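Local structure of nucleoprotein (Human coronavirus NL63, 5EPW) at residues 65-70 against 109-114; 75-80 against 94-99; 49-54 against 113-118. The protein probably packages the positive-strand viral RNA genome into a helical ribonucleocapsid, the part described here being the C-terminal domain, through which two copies pair. All coordinates share one frame; numbering follows the deposited sequence.

Interaction 1 of 3, residues 65-70 against 109-114; sequences PQLAEL and LPKFIE
Leu67 of helix 64-68 and Leu70 just after it in the chain press against helix 109-115, and the contact is mainly apolar. Leu67 sends one branch across: CD2 settles 3.7 Å from Phe112 CA and 3.8 Å from Lys111 CG, so a single methyl fits between the Phe112 backbone and the foot of the lysine. Leu70 works one step further along. Its CD1 lies 3.8 Å from Leu109 CA and 3.9 Å from Phe112 CB, while Leu70 CB is 3.9 Å from CD2 of the Phe112 ring. With CG anti to its backbone N (chi1 -169°), Phe112 carries that ring past Leu70 toward the second subunit.

This is the C-terminal domain of the coronavirus nucleoprotein, a dimer in which each chain completes the other's core. Here Phe78 of the second subunit packs on Leu67, Tyr96 of that subunit packs on Phe112, and the hydroxyl of that tyrosine is hydrogen-bonded to Leu70 O.

The amide end of Gln66 lies against the aliphatic foot of Lys111. Gln66 reaches out nearly extended, placing OE1 3.6 Å from Lys111 CG, a van der Waals approach, while its NE2 is hydrogen-bonded to Asn108 OD1. Lys111 bends at chi2 (60°), and its chain runs on past the glutamine amide, carrying NZ away from helix 64-68.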
# COMPACT_ATOMS: atom_id res chain seq x y z
N PRO B 65 13.04 5.57 6.71
CA PRO B 65 12.78 6.62 5.69
C PRO B 65 13.26 6.22 4.27
O PRO B 65 12.62 6.62 3.27
CB PRO B 65 13.62 7.81 6.22
CG PRO B 65 13.55 7.55 7.71
CD PRO B 65 13.69 6.10 7.95
N GLN B 66 14.37 5.50 4.15
CA GLN B 66 14.87 5.08 2.81
C GLN B 66 13.84 4.08 2.21
O GLN B 66 13.56 4.17 1.01
CB GLN B 66 16.26 4.45 2.83
CG GLN B 66 16.80 4.08 1.48
CD GLN B 66 18.27 3.96 1.48
OE1 GLN B 66 18.82 3.33 2.39
NE2 GLN B 66 18.87 4.35 0.40
N LEU B 67 13.29 3.23 3.04
CA LEU B 67 12.29 2.22 2.57
C LEU B 67 11.08 2.94 2.10
O LEU B 67 10.42 2.55 1.07
CB LEU B 67 12.02 1.22 3.67
CG LEU B 67 13.21 0.36 4.00
CD1 LEU B 67 13.05 -0.26 5.31
CD2 LEU B 67 13.43 -0.69 2.95
N ALA B 68 10.63 3.97 2.83
CA ALA B 68 9.46 4.72 2.46
C ALA B 68 9.50 5.36 1.08
O ALA B 68 8.46 5.72 0.48
CB ALA B 68 9.09 5.74 3.54
N GLU B 69 10.72 5.60 0.59
CA GLU B 69 10.81 6.15 -0.76
C GLU B 69 10.19 5.23 -1.84
O GLU B 69 9.85 5.74 -2.96
CB GLU B 69 12.29 6.35 -1.15
CG GLU B 69 12.95 7.46 -0.29
CD GLU B 69 12.47 8.79 -0.54
OE1 GLU B 69 12.71 9.28 -1.64
OE2 GLU B 69 11.65 9.32 0.20
N LEU B 70 10.04 3.95 -1.52
CA LEU B 70 9.57 2.89 -2.44
C LEU B 70 8.20 2.29 -2.00
O LEU B 70 7.82 1.23 -2.44
CB LEU B 70 10.55 1.81 -2.69
CG LEU B 70 11.83 2.26 -3.42
CD1 LEU B 70 12.71 1.11 -3.64
CD2 LEU B 70 11.57 3.09 -4.70
N LEU B 109 16.65 1.09 -4.16
CA LEU B 109 16.19 -0.26 -4.45
C LEU B 109 16.97 -1.34 -3.66
O LEU B 109 16.47 -2.32 -3.09
CB LEU B 109 16.19 -0.53 -5.98
CG LEU B 109 15.73 -1.85 -6.50
CD1 LEU B 109 14.26 -2.15 -6.13
CD2 LEU B 109 15.91 -1.83 -7.99
N PRO B 110 18.33 -1.24 -3.55
CA PRO B 110 19.00 -2.30 -2.84
C PRO B 110 18.59 -2.47 -1.35
O PRO B 110 18.51 -3.59 -0.88
CB PRO B 110 20.49 -1.91 -2.91
CG PRO B 110 20.53 -1.07 -4.10
CD PRO B 110 19.26 -0.30 -4.25
N LYS B 111 18.35 -1.35 -0.67
CA LYS B 111 17.86 -1.41 0.72
C LYS B 111 16.49 -2.13 0.80
O LYS B 111 16.27 -2.91 1.70
CB LYS B 111 17.70 0.01 1.19
CG LYS B 111 17.13 0.19 2.64
CD LYS B 111 18.02 -0.46 3.66
CE LYS B 111 17.62 -0.15 5.11
NZ LYS B 111 18.61 -0.80 6.03
N PHE B 112 15.63 -1.77 -0.16
CA PHE B 112 14.26 -2.46 -0.19
C PHE B 112 14.43 -3.98 -0.35
O PHE B 112 13.87 -4.78 0.35
CB PHE B 112 13.44 -1.81 -1.21
CG PHE B 112 11.98 -2.22 -1.17
CD1 PHE B 112 11.57 -3.40 -1.75
CD2 PHE B 112 11.11 -1.41 -0.53
CE1 PHE B 112 10.22 -3.74 -1.70
CE2 PHE B 112 9.74 -1.70 -0.48
CZ PHE B 112 9.32 -2.89 -1.04
N ILE B 113 15.27 -4.39 -1.33
CA ILE B 113 15.46 -5.77 -1.57
C ILE B 113 16.02 -6.54 -0.40
O ILE B 113 15.62 -7.67 -0.09
CB ILE B 113 16.31 -5.94 -2.90
CG1 ILE B 113 15.49 -5.55 -4.11
CG2 ILE B 113 16.67 -7.41 -3.02
CD1 ILE B 113 16.24 -5.43 -5.44
N GLU B 114 16.97 -5.93 0.37
CA GLU B 114 17.46 -6.49 1.61
C GLU B 114 16.41 -6.83 2.61
O GLU B 114 16.50 -7.78 3.37
CB GLU B 114 18.49 -5.49 2.26
CG GLU B 114 19.94 -5.75 1.85
CD GLU B 114 20.87 -4.55 2.15
OE1 GLU B 114 20.57 -3.74 3.06
OE2 GLU B 114 21.86 -4.36 1.37

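Interaction 2 of 3, residues 75-80 against 94-99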
# COMPACT_ATOMS: atom_id res chain seq x y z
N ALA B 75 -3.25 7.63 -2.39
CA ALA B 75 -4.01 8.00 -3.61
C ALA B 75 -3.45 7.13 -4.77
O ALA B 75 -4.27 6.54 -5.53
CB ALA B 75 -3.82 9.48 -3.91
N ALA B 76 -2.16 6.91 -4.86
CA ALA B 76 -1.54 5.98 -5.86
C ALA B 76 -2.08 4.56 -5.66
O ALA B 76 -2.50 3.85 -6.56
CB ALA B 76 -0.03 5.95 -5.87
N LEU B 77 -2.15 4.10 -4.39
CA LEU B 77 -2.66 2.77 -4.17
C LEU B 77 -4.13 2.67 -4.56
O LEU B 77 -4.53 1.64 -5.14
CB LEU B 77 -2.52 2.38 -2.64
CG LEU B 77 -2.75 0.93 -2.31
CD1 LEU B 77 -1.56 0.10 -2.82
CD2 LEU B 77 -2.90 0.72 -0.78
N PHE B 78 -4.94 3.66 -4.24
CA PHE B 78 -6.36 3.60 -4.63
C PHE B 78 -6.55 3.56 -6.15
O PHE B 78 -7.30 2.73 -6.66
CB PHE B 78 -7.09 4.81 -4.05
CG PHE B 78 -8.60 4.77 -4.21
CD1 PHE B 78 -9.40 4.05 -3.38
CD2 PHE B 78 -9.12 5.46 -5.23
CE1 PHE B 78 -10.79 4.02 -3.58
CE2 PHE B 78 -10.49 5.50 -5.45
CZ PHE B 78 -11.31 4.80 -4.63
N PHE B 79 -5.94 4.49 -6.82
CA PHE B 79 -6.19 4.72 -8.25
C PHE B 79 -5.34 3.89 -9.15
O PHE B 79 -5.57 3.84 -10.40
CB PHE B 79 -6.01 6.19 -8.63
CG PHE B 79 -7.06 7.10 -8.10
CD1 PHE B 79 -8.39 6.96 -8.51
CD2 PHE B 79 -6.76 8.06 -7.10
CE1 PHE B 79 -9.39 7.78 -8.03
CE2 PHE B 79 -7.75 8.93 -6.65
CZ PHE B 79 -9.03 8.81 -7.14
N ASP B 80 -4.30 3.20 -8.66
CA ASP B 80 -3.33 2.56 -9.53
C ASP B 80 -3.07 1.11 -9.12
O ASP B 80 -2.06 0.52 -9.51
CB ASP B 80 -2.05 3.40 -9.66
CG ASP B 80 -1.19 3.04 -10.88
OD1 ASP B 80 -1.85 2.80 -11.94
OD2 ASP B 80 0.03 3.21 -10.78
N ILE B 94 -10.87 -6.97 1.56
CA ILE B 94 -10.48 -6.15 0.38
C ILE B 94 -8.99 -6.52 0.08
O ILE B 94 -8.16 -6.53 1.00
CB ILE B 94 -10.53 -4.64 0.63
CG1 ILE B 94 -11.99 -4.20 1.06
CG2 ILE B 94 -10.20 -3.91 -0.64
CD1 ILE B 94 -12.15 -2.79 1.63
N THR B 95 -8.76 -6.87 -1.20
CA THR B 95 -7.40 -7.09 -1.68
C THR B 95 -6.98 -5.98 -2.62
O THR B 95 -7.71 -5.65 -3.61
CB THR B 95 -7.27 -8.41 -2.42
OG1 THR B 95 -7.65 -9.54 -1.59
CG2 THR B 95 -5.85 -8.66 -2.85
N TYR B 96 -5.83 -5.35 -2.34
CA TYR B 96 -5.13 -4.46 -3.25
C TYR B 96 -3.94 -5.23 -3.82
O TYR B 96 -3.10 -5.71 -3.05
CB TYR B 96 -4.62 -3.20 -2.57
CG TYR B 96 -5.63 -2.23 -2.01
CD1 TYR B 96 -6.25 -2.46 -0.78
CD2 TYR B 96 -5.84 -1.00 -2.69
CE1 TYR B 96 -7.08 -1.48 -0.24
CE2 TYR B 96 -6.67 -0.00 -2.14
CZ TYR B 96 -7.29 -0.31 -0.97
OH TYR B 96 -8.11 0.69 -0.40
N THR B 97 -3.86 -5.25 -5.14
CA THR B 97 -2.62 -5.81 -5.79
C THR B 97 -2.03 -4.65 -6.53
O THR B 97 -2.67 -4.06 -7.49
CB THR B 97 -2.98 -6.96 -6.76
OG1 THR B 97 -3.63 -7.99 -6.03
CG2 THR B 97 -1.65 -7.53 -7.36
N TYR B 98 -0.85 -4.19 -6.14
CA TYR B 98 -0.22 -2.95 -6.65
C TYR B 98 1.15 -3.35 -7.27
O TYR B 98 1.96 -3.92 -6.55
CB TYR B 98 -0.09 -1.91 -5.53
CG TYR B 98 0.59 -0.65 -6.03
CD1 TYR B 98 -0.12 0.28 -6.75
CD2 TYR B 98 1.97 -0.50 -5.90
CE1 TYR B 98 0.55 1.42 -7.33
CE2 TYR B 98 2.60 0.61 -6.41
CZ TYR B 98 1.90 1.55 -7.10
OH TYR B 98 2.59 2.64 -7.61
N LYS B 99 1.39 -2.94 -8.50
CA LYS B 99 2.66 -3.23 -9.18
C LYS B 99 3.35 -1.90 -9.52
O LYS B 99 2.71 -0.99 -10.04
CB LYS B 99 2.37 -3.96 -10.46
CG LYS B 99 1.82 -5.34 -10.17
CD LYS B 99 1.41 -6.08 -11.45
CE LYS B 99 0.75 -7.40 -11.13
NZ LYS B 99 0.53 -8.15 -12.45
O HOH W 1 0.78 0.56 -10.93
O HOH W 2 -0.68 -1.73 -10.12
O HOH W 3 1.01 4.42 -8.65
O HOH W 4 3.06 2.20 -10.62
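Leu77 and Tyr98 mark where helix 74-79 passes over strand 91-103, their CA atoms 6.7 Å apart. The short axes of 75-79 and 94-99 approach to 8.9 Å and run at 105° to each other, so the helix lies almost squarely across the strand. The strand is half of a beta-hairpin with 82-88, and residues 94-99 also pair antiparallel with a strand of the second subunit. This continuous intersubunit sheet, with helices against it, is the dimer core of the coronavirus nucleoprotein C-terminal domain.

Leu77 fills the angle between two tyrosines. CG anti to the backbone N (chi1 -168°) swings the branch point toward the strand, and the two methyls then part between the rings. CD2 sits over one face of the Tyr96 ring, offset toward the rim, in a CH-pi contact 4.1 Å from the ring centroid; CD1 turns the other way, to 3.7 Å from Tyr98 CB. Phe78 CA comes up at the edge of the Tyr96 ring.

Tyr98 lies by the helix end, its CD1 3.4 Å from the Asp80 carbonyl O. The Asp80 carboxylate is turned 74° from the ring plane and forms a salt bridge through OD1 with Arg25 of the second subunit, an interaction that would be expected to favour its charged form. Waters link the two segments. One accepts from Lys99 N and can donate to Asp80 O; another, in the plane of the Tyr98 ring at its edge, accepts from Tyr98 OH at 2.6 Å and donates to Asp80 OD2, also at 2.6 Å.

Interaction 3 of 3, residues 49-54 against 113-118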
# COMPACT_ATOMS: atom_id res chain seq x y z
N MET B 49 8.03 -8.36 4.83
CA MET B 49 8.98 -7.30 4.85
C MET B 49 9.47 -6.97 6.28
O MET B 49 8.73 -6.84 7.24
CB MET B 49 8.32 -5.99 4.36
CG MET B 49 7.92 -6.04 2.87
SD MET B 49 9.19 -6.54 1.70
CE MET B 49 10.28 -5.14 1.91
N GLY B 50 10.81 -6.83 6.37
CA GLY B 50 11.44 -6.17 7.51
C GLY B 50 12.33 -7.15 8.34
O GLY B 50 11.91 -8.21 8.76
N ASP B 51 13.53 -6.62 8.56
CA ASP B 51 14.41 -7.28 9.47
C ASP B 51 14.11 -7.08 10.94
O ASP B 51 13.11 -6.43 11.30
CB ASP B 51 15.88 -6.87 9.09
CG ASP B 51 16.26 -5.44 9.41
OD1 ASP B 51 15.57 -4.80 10.23
OD2 ASP B 51 17.20 -4.86 8.81
N SER B 52 14.93 -7.60 11.85
CA SER B 52 14.60 -7.55 13.23
C SER B 52 14.54 -6.10 13.76
O SER B 52 13.74 -5.86 14.66
CB SER B 52 15.67 -8.29 14.05
OG SER B 52 16.93 -7.65 13.85
N ASP B 53 15.36 -5.19 13.24
CA ASP B 53 15.35 -3.77 13.66
C ASP B 53 14.03 -3.07 13.22
O ASP B 53 13.38 -2.34 14.00
CB ASP B 53 16.54 -2.99 13.09
CG ASP B 53 16.61 -1.58 13.65
OD1 ASP B 53 16.66 -1.43 14.86
OD2 ASP B 53 16.56 -0.57 12.94
N LEU B 54 13.63 -3.38 11.97
CA LEU B 54 12.36 -2.84 11.49
C LEU B 54 11.21 -3.39 12.28
O LEU B 54 10.18 -2.67 12.55
CB LEU B 54 12.20 -3.12 10.02
CG LEU B 54 12.72 -2.10 9.06
CD1 LEU B 54 11.95 -0.81 8.96
CD2 LEU B 54 14.20 -1.82 9.25
N ILE B 113 15.27 -4.39 -1.33
CA ILE B 113 15.46 -5.77 -1.57
C ILE B 113 16.02 -6.54 -0.40
O ILE B 113 15.62 -7.67 -0.09
CB ILE B 113 16.31 -5.94 -2.90
CG1 ILE B 113 15.49 -5.55 -4.11
CG2 ILE B 113 16.67 -7.41 -3.02
CD1 ILE B 113 16.24 -5.43 -5.44
N GLU B 114 16.97 -5.93 0.37
CA GLU B 114 17.46 -6.49 1.61
C GLU B 114 16.41 -6.83 2.61
O GLU B 114 16.50 -7.78 3.37
CB GLU B 114 18.49 -5.49 2.26
CG GLU B 114 19.94 -5.75 1.85
CD GLU B 114 20.87 -4.55 2.15
OE1 GLU B 114 20.57 -3.74 3.06
OE2 GLU B 114 21.86 -4.36 1.37
N GLN B 115 15.33 -6.04 2.63
CA GLN B 115 14.29 -6.22 3.57
C GLN B 115 13.24 -7.33 3.15
O GLN B 115 12.43 -7.69 4.02
CB GLN B 115 13.52 -4.91 3.86
CG GLN B 115 14.49 -3.88 4.42
CD GLN B 115 14.95 -4.24 5.79
OE1 GLN B 115 14.14 -4.60 6.70
NE2 GLN B 115 16.30 -4.13 6.02
N ILE B 116 13.21 -7.70 1.87
CA ILE B 116 12.20 -8.65 1.39
C ILE B 116 12.50 -9.98 2.00
O ILE B 116 13.60 -10.55 1.77
CB ILE B 116 12.19 -8.74 -0.14
CG1 ILE B 116 11.87 -7.47 -0.78
CG2 ILE B 116 11.23 -9.83 -0.56
CD1 ILE B 116 11.93 -7.46 -2.28
N SER B 117 11.58 -10.54 2.75
CA SER B 117 11.74 -11.77 3.47
C SER B 117 13.03 -11.86 4.28
O SER B 117 13.72 -12.95 4.41
CB SER B 117 11.66 -12.96 2.44
OG SER B 117 10.34 -12.99 1.82
N ALA B 118 13.32 -10.74 4.93
CA ALA B 118 14.45 -10.67 5.83
C ALA B 118 14.41 -11.63 6.97
O ALA B 118 15.48 -12.12 7.50
CB ALA B 118 14.66 -9.27 6.27
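Gln115 and Asp51 grip each other where the C-terminal part of helix 109-115 meets the start of helix 52-57, inside the C-terminal domain of the nucleoprotein. Asp51 is the N-cap residue of the latter helix, and a single beta bridge joins Met49 to Ile116 beside it. Bent at chi2, the Gln115 chain curls back and offers both ends of its amide to Asp51. OE1 accepts from Asp51 N at 2.8 Å, and NE2 donates to Asp51 OD2 at 3.0 Å. The second bond is nearly straight and lies in the amide plane, yet it meets OD2 from well above the carboxylate plane, the two flat groups standing 81° apart.

Asp51 CG sits between its backbone N and carbonyl carbon (chi1 71°). That rotation folds the carboxylate back over the helix start, where OD1 accepts from Leu54 N, while OD2 remains turned to the glutamine. Gln115 thus probably helps hold the capping residue in place. Ala118 CB packs against the backbone, 3.7 Å from Asp51 N.

Met49 folds at chi2 and chi3 so that its thioether lies alongside Ile116, the two side chains pointing the same way, SD 3.8 Å from CG1. Phe78 of the second subunit packs on this methionine. The Gln115 carbonyl O takes Gly50 N at 3.0 Å with an N-H...O angle of 172°, and Met49 CA-H also points at this oxygen.

Interactions 1 and 3 are neighbours, their centres about 10 Å apart, and both use helix 109-115: helix 64-68 packs on its start, and the loop leading into helix 52-57 on its end. They touch directly, with Leu67 against Gln115 and Leu54, and Phe112 against Met49. Interaction 2 stands apart, its centre about 19 Å from that of interaction 1 and 22 Å from that of interaction 3, on the far side of the chain's centre from the latter. In sequence, 49-54 and 65-70 come first, then 75-80 and 94-99, then the shared helix. All three also touch the second subunit, so each contact within the chain is part of the dimer's packing, as fits a dimerization domain.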